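Local coordinates for protein FACT-Spt16 (Cicer arietinum, PDB 5CE6) that probably binds histones H3-H4 as the N-terminal domain of the Spt16 subunit of FACT, a histone chaperone that works on chromatin during transcription, at residues F29-A35 and L75-G79; A55-P59 and S70-F74. All coordinates share one frame; numbering follows the deposited sequence. Where two conformers were deposited one is given.

Contact 1 (F29-A35 and L75-G79); sequences FQTRLKA and LWLLG
Arg32 lays its extended side chain across one face of the Trp76 indole and makes the tight half of this helix-helix contact. Trp76 CG is anti to its own backbone N (chi1 -175°), which carries the indole over to the arginine. Arg32 CB packs on Trp76 CH2 at 3.5 Å, its CG follows over CZ2, and its CD sits 3.6 Å from the five-membered ring's centroid, a CH-pi contact. The guanidinium lies nearly flat on the indole, planes 11° apart, in an off-centre cation-pi stack. A nearly straight hydrogen bond (169°) from Arg32 NH1 to Trp76 O, 2.8 Å long, fixes it. With an alanine here the face under Arg32 is gone, and its guanidinium would probably be held less firmly flat. Packing is also close where Leu77 CD1 lies 3.7 Å from Leu33 N and Leu78 CD2 3.8 Å from Phe29 CD1. The looser side is the guanidinium end, where a single water, weakly bound by Arg32 NH1, donates to Leu75 O, and NH2 makes a long, weak ion pair with Glu202. Around these two helices, helix 110-117 backs Phe29 and Leu33, Phe89 of strand 85-89 touches Leu33 and Leu77, and Phe195 meets Trp76 edge-to-face.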
loop_
_atom_site.group_PDB
_atom_site.type_symbol
_atom_site.label_atom_id
_atom_site.label_comp_id
_atom_site.label_asym_id
_atom_site.label_seq_id
_atom_site.Cartn_x
_atom_site.Cartn_y
_atom_site.Cartn_z
ATOM N N PHE A 29 -3.199 19.729 8.753
ATOM C CA PHE A 29 -3.820 19.143 9.937
ATOM C C PHE A 29 -5.277 19.595 10.072
ATOM O O PHE A 29 -6.168 18.771 10.272
ATOM C CB PHE A 29 -3.030 19.522 11.195
ATOM C CG PHE A 29 -3.712 19.132 12.473
ATOM C CD1 PHE A 29 -3.706 17.812 12.903
ATOM C CD2 PHE A 29 -4.353 20.083 13.252
ATOM C CE1 PHE A 29 -4.339 17.447 14.074
ATOM C CE2 PHE A 29 -4.984 19.726 14.432
ATOM C CZ PHE A 29 -4.975 18.410 14.844
ATOM N N GLN A 30 -5.517 20.896 9.933
ATOM C CA GLN A 30 -6.869 21.442 10.081
ATOM C C GLN A 30 -7.819 20.920 9.010
ATOM O O GLN A 30 -8.944 20.514 9.305
ATOM C CB GLN A 30 -6.850 22.976 10.046
ATOM C CG GLN A 30 -6.292 23.628 11.292
ATOM C CD GLN A 30 -6.311 25.143 11.212
ATOM O OE1 GLN A 30 -7.322 25.778 11.509
ATOM N NE2 GLN A 30 -5.190 25.729 10.802
ATOM N N THR A 31 -7.357 20.942 7.765
ATOM C CA THR A 31 -8.158 20.484 6.641
ATOM C C THR A 31 -8.511 19.013 6.794
ATOM O O THR A 31 -9.664 18.607 6.598
ATOM C CB THR A 31 -7.420 20.696 5.310
ATOM O OG1 THR A 31 -7.247 22.100 5.088
ATOM C CG2 THR A 31 -8.214 20.114 4.163
ATOM N N ARG A 32 -7.519 18.214 7.168
ATOM C CA ARG A 32 -7.727 16.782 7.301
ATOM C C ARG A 32 -8.514 16.393 8.558
ATOM O O ARG A 32 -9.311 15.454 8.508
ATOM C CB ARG A 32 -6.397 16.036 7.169
ATOM C CG ARG A 32 -5.882 16.064 5.725
ATOM C CD ARG A 32 -4.535 15.383 5.542
ATOM N NE ARG A 32 -4.019 15.626 4.193
ATOM C CZ ARG A 32 -2.817 15.255 3.758
ATOM N NH1 ARG A 32 -1.977 14.620 4.555
ATOM N NH2 ARG A 32 -2.448 15.546 2.513
ATOM N N LEU A 33 -8.331 17.130 9.659
ATOM C CA LEU A 33 -9.117 16.870 10.864
ATOM C C LEU A 33 -10.595 17.158 10.585
ATOM O O LEU A 33 -11.485 16.416 11.016
ATOM C CB LEU A 33 -8.610 17.699 12.056
ATOM C CG LEU A 33 -9.177 17.384 13.444
ATOM C CD1 LEU A 33 -8.862 15.949 13.815
ATOM C CD2 LEU A 33 -8.616 18.336 14.493
ATOM N N LYS A 34 -10.848 18.232 9.845
ATOM C CA LYS A 34 -12.205 18.582 9.446
ATOM C C LYS A 34 -12.799 17.498 8.553
ATOM O O LYS A 34 -13.934 17.062 8.758
ATOM C CB LYS A 34 -12.201 19.923 8.712
ATOM C CG LYS A 34 -13.555 20.607 8.629
ATOM C CD LYS A 34 -13.423 22.086 8.977
ATOM C CE LYS A 34 -12.154 22.680 8.375
ATOM N NZ LYS A 34 -11.835 24.024 8.934
ATOM N N ALA A 35 -12.015 17.063 7.572
ATOM C CA ALA A 35 -12.441 16.008 6.656
ATOM C C ALA A 35 -12.808 14.744 7.422
ATOM O O ALA A 35 -13.843 14.132 7.161
ATOM C CB ALA A 35 -11.354 15.715 5.634
ATOM N N LEU A 75 0.376 9.712 10.019
ATOM C CA LEU A 75 1.069 10.331 8.888
ATOM C C LEU A 75 0.152 11.274 8.110
ATOM O O LEU A 75 0.554 12.371 7.705
ATOM C CB LEU A 75 1.628 9.239 7.953
ATOM C CG LEU A 75 2.849 8.507 8.516
ATOM C CD1 LEU A 75 3.145 7.249 7.715
ATOM C CD2 LEU A 75 4.058 9.423 8.494
ATOM N N TRP A 76 -1.085 10.840 7.898
ATOM C CA TRP A 76 -2.056 11.619 7.143
ATOM C C TRP A 76 -2.389 12.905 7.879
ATOM O O TRP A 76 -2.385 13.996 7.301
ATOM C CB TRP A 76 -3.320 10.779 6.937
ATOM C CG TRP A 76 -4.378 11.408 6.077
ATOM C CD1 TRP A 76 -4.344 11.577 4.717
ATOM C CD2 TRP A 76 -5.648 11.901 6.512
ATOM N NE1 TRP A 76 -5.510 12.168 4.288
ATOM C CE2 TRP A 76 -6.330 12.370 5.370
ATOM C CE3 TRP A 76 -6.274 11.995 7.761
ATOM C CZ2 TRP A 76 -7.605 12.935 5.444
ATOM C CZ3 TRP A 76 -7.538 12.542 7.831
ATOM C CH2 TRP A 76 -8.190 13.013 6.682
ATOM N N LEU A 77 -2.646 12.778 9.176
ATOM C CA LEU A 77 -3.113 13.906 9.973
ATOM C C LEU A 77 -1.972 14.862 10.344
ATOM O O LEU A 77 -2.113 16.092 10.240
ATOM C CB LEU A 77 -3.802 13.378 11.240
ATOM C CG LEU A 77 -4.958 14.140 11.890
ATOM C CD1 LEU A 77 -6.034 14.495 10.871
ATOM C CD2 LEU A 77 -5.562 13.305 13.010
ATOM N N LEU A 78 -0.844 14.288 10.764
ATOM C CA LEU A 78 0.231 15.050 11.406
ATOM C C LEU A 78 1.521 15.117 10.588
ATOM O O LEU A 78 2.388 15.950 10.855
ATOM C CB LEU A 78 0.531 14.464 12.789
ATOM C CG LEU A 78 -0.619 14.572 13.798
ATOM C CD1 LEU A 78 -0.440 13.593 14.950
ATOM C CD2 LEU A 78 -0.730 15.987 14.322
ATOM N N GLY A 79 1.651 14.235 9.604
ATOM C CA GLY A 79 2.807 14.254 8.722
ATOM C C GLY A 79 4.002 13.498 9.267
ATOM O O GLY A 79 5.068 13.501 8.652
HETATM O O HOH W 1 1.091 13.443 5.002
#

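Contact 2 (A55-P59 and S70-F74)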
loop_
_atom_site.group_PDB
_atom_site.type_symbol
_atom_site.label_atom_id
_atom_site.label_comp_id
_atom_site.label_asym_id
_atom_site.label_seq_id
_atom_site.Cartn_x
_atom_site.Cartn_y
_atom_site.Cartn_z
ATOM N N ALA A 55 -10.490 5.222 18.693
ATOM C CA ALA A 55 -9.169 5.061 19.294
ATOM C C ALA A 55 -8.207 4.478 18.280
ATOM O O ALA A 55 -8.500 3.449 17.657
ATOM C CB ALA A 55 -9.244 4.148 20.522
ATOM N N VAL A 56 -7.061 5.132 18.103
ATOM C CA VAL A 56 -6.005 4.567 17.267
ATOM C C VAL A 56 -4.735 4.496 18.099
ATOM O O VAL A 56 -4.512 5.336 18.976
ATOM C CB VAL A 56 -5.764 5.368 15.956
ATOM C CG1 VAL A 56 -7.079 5.624 15.229
ATOM C CG2 VAL A 56 -5.046 6.680 16.233
ATOM N N ALA A 57 -3.911 3.487 17.839
ATOM C CA ALA A 57 -2.713 3.282 18.649
ATOM C C ALA A 57 -1.593 2.666 17.825
ATOM O O ALA A 57 -1.827 1.757 17.025
ATOM C CB ALA A 57 -3.032 2.413 19.859
ATOM N N CYS A 58 -0.383 3.181 18.012
ATOM C CA CYS A 58 0.785 2.722 17.273
ATOM C C CYS A 58 1.825 2.161 18.227
ATOM O O CYS A 58 2.048 2.716 19.295
ATOM C CB CYS A 58 1.388 3.873 16.478
ATOM S SG CYS A 58 0.275 4.445 15.201
ATOM N N PRO A 59 2.466 1.048 17.837
ATOM C CA PRO A 59 3.455 0.345 18.656
ATOM C C PRO A 59 4.808 1.050 18.657
ATOM O O PRO A 59 4.994 1.998 17.903
ATOM C CB PRO A 59 3.569 -1.018 17.951
ATOM C CG PRO A 59 3.297 -0.723 16.548
ATOM C CD PRO A 59 2.250 0.374 16.544
ATOM N N SER A 70 -3.232 2.499 11.446
ATOM C CA SER A 70 -3.122 3.485 12.517
ATOM C C SER A 70 -1.944 4.416 12.254
ATOM O O SER A 70 -2.032 5.626 12.475
ATOM C CB SER A 70 -2.939 2.787 13.858
ATOM O OG SER A 70 -1.864 1.877 13.783
ATOM N N THR A 71 -0.835 3.845 11.790
ATOM C CA THR A 71 0.328 4.649 11.431
ATOM C C THR A 71 -0.030 5.600 10.295
ATOM O O THR A 71 0.321 6.780 10.313
ATOM C CB THR A 71 1.513 3.769 11.033
ATOM O OG1 THR A 71 1.980 3.065 12.193
ATOM C CG2 THR A 71 2.653 4.618 10.479
ATOM N N ALA A 72 -0.763 5.081 9.322
ATOM C CA ALA A 72 -1.211 5.902 8.205
ATOM C C ALA A 72 -2.036 7.110 8.651
ATOM O O ALA A 72 -1.890 8.201 8.098
ATOM C CB ALA A 72 -1.986 5.053 7.206
ATOM N N LEU A 73 -2.898 6.929 9.649
ATOM C CA LEU A 73 -3.680 8.055 10.157
ATOM C C LEU A 73 -2.787 9.142 10.751
ATOM O O LEU A 73 -2.977 10.327 10.464
ATOM C CB LEU A 73 -4.734 7.605 11.174
ATOM C CG LEU A 73 -5.585 8.756 11.707
ATOM C CD1 LEU A 73 -6.367 9.423 10.588
ATOM C CD2 LEU A 73 -6.515 8.304 12.828
ATOM N N PHE A 74 -1.827 8.746 11.591
ATOM C CA PHE A 74 -0.869 9.711 12.121
ATOM C C PHE A 74 -0.103 10.445 11.024
ATOM O O PHE A 74 0.055 11.654 11.095
ATOM C CB PHE A 74 0.119 9.052 13.087
ATOM C CG PHE A 74 -0.422 8.846 14.467
ATOM C CD1 PHE A 74 -0.413 9.887 15.390
ATOM C CD2 PHE A 74 -0.895 7.609 14.860
ATOM C CE1 PHE A 74 -0.896 9.700 16.678
ATOM C CE2 PHE A 74 -1.374 7.405 16.151
ATOM C CZ PHE A 74 -1.375 8.448 17.060
#
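Cys58 drops its sulfur from the strand into a notch formed by Ser70, Thr71 and Phe74 on the helix. Cys58 SG is anti to the carbonyl carbon (chi1 -65°), which swings it over the helix backbone, 3.6 Å from Thr71 N, and against CD2 and CE2 of Phe74. Cys58 SG is 3.4 Å from Phe74 CD2. The approach is oblique, a sulfur-aromatic contact in which Cys58 SG stands 4.4 Å from the centroid of the Phe74 ring, 63° off the normal. Strand 53-58 is a central strand of the six-stranded mixed sheet in the N-terminal lobe, and helix 69-78 runs across it: the axes of 55-58 and 70-74 cross at 98° and come within 7.8 Å. Phe74 can be followed outward across the strand. Its CB and CG stand back from the strand; CD2 then meets the sulfur, CE2 lies between Cys58 SG and Val56 CG2, 3.7 Å from the latter, and CZ only grazes that methyl. The other branch of Val56, CG1, turns to CD2 of Leu73 at 3.6 Å, the two side chains crossing at about a right angle. Phe191 of helix 188-196 packs on both Val56 and Leu73, while Met87 and Thr85 of strand 85-89 touch Phe74. At the start of 70-74, in the conformer given, Ser70 OG lies near Ala57 O while hydrogen-bonding to Glu163.

Overall arrangement
From the N terminus the chain first runs through helix 26-42, then strand 53-58, and then, after a connection that is partly disordered, helix 69-78. Contact 2 closes the short inner loop, with 10 residues between 55-59 and 70-74. Contact 1 closes the wider one, with 39 residues between 29-35 and 75-79, and contact 2 is nested inside it. Both end on helix 69-78: its earlier residues rest on the strand and its last turn on the first helix. Their centres are about 13 Å apart. Helix 69-78 thus helps tie helix 26-42 to the six-stranded sheet, which Leu33 also meets directly through Phe89; all four segments belong to the N-terminal lobe of Spt16.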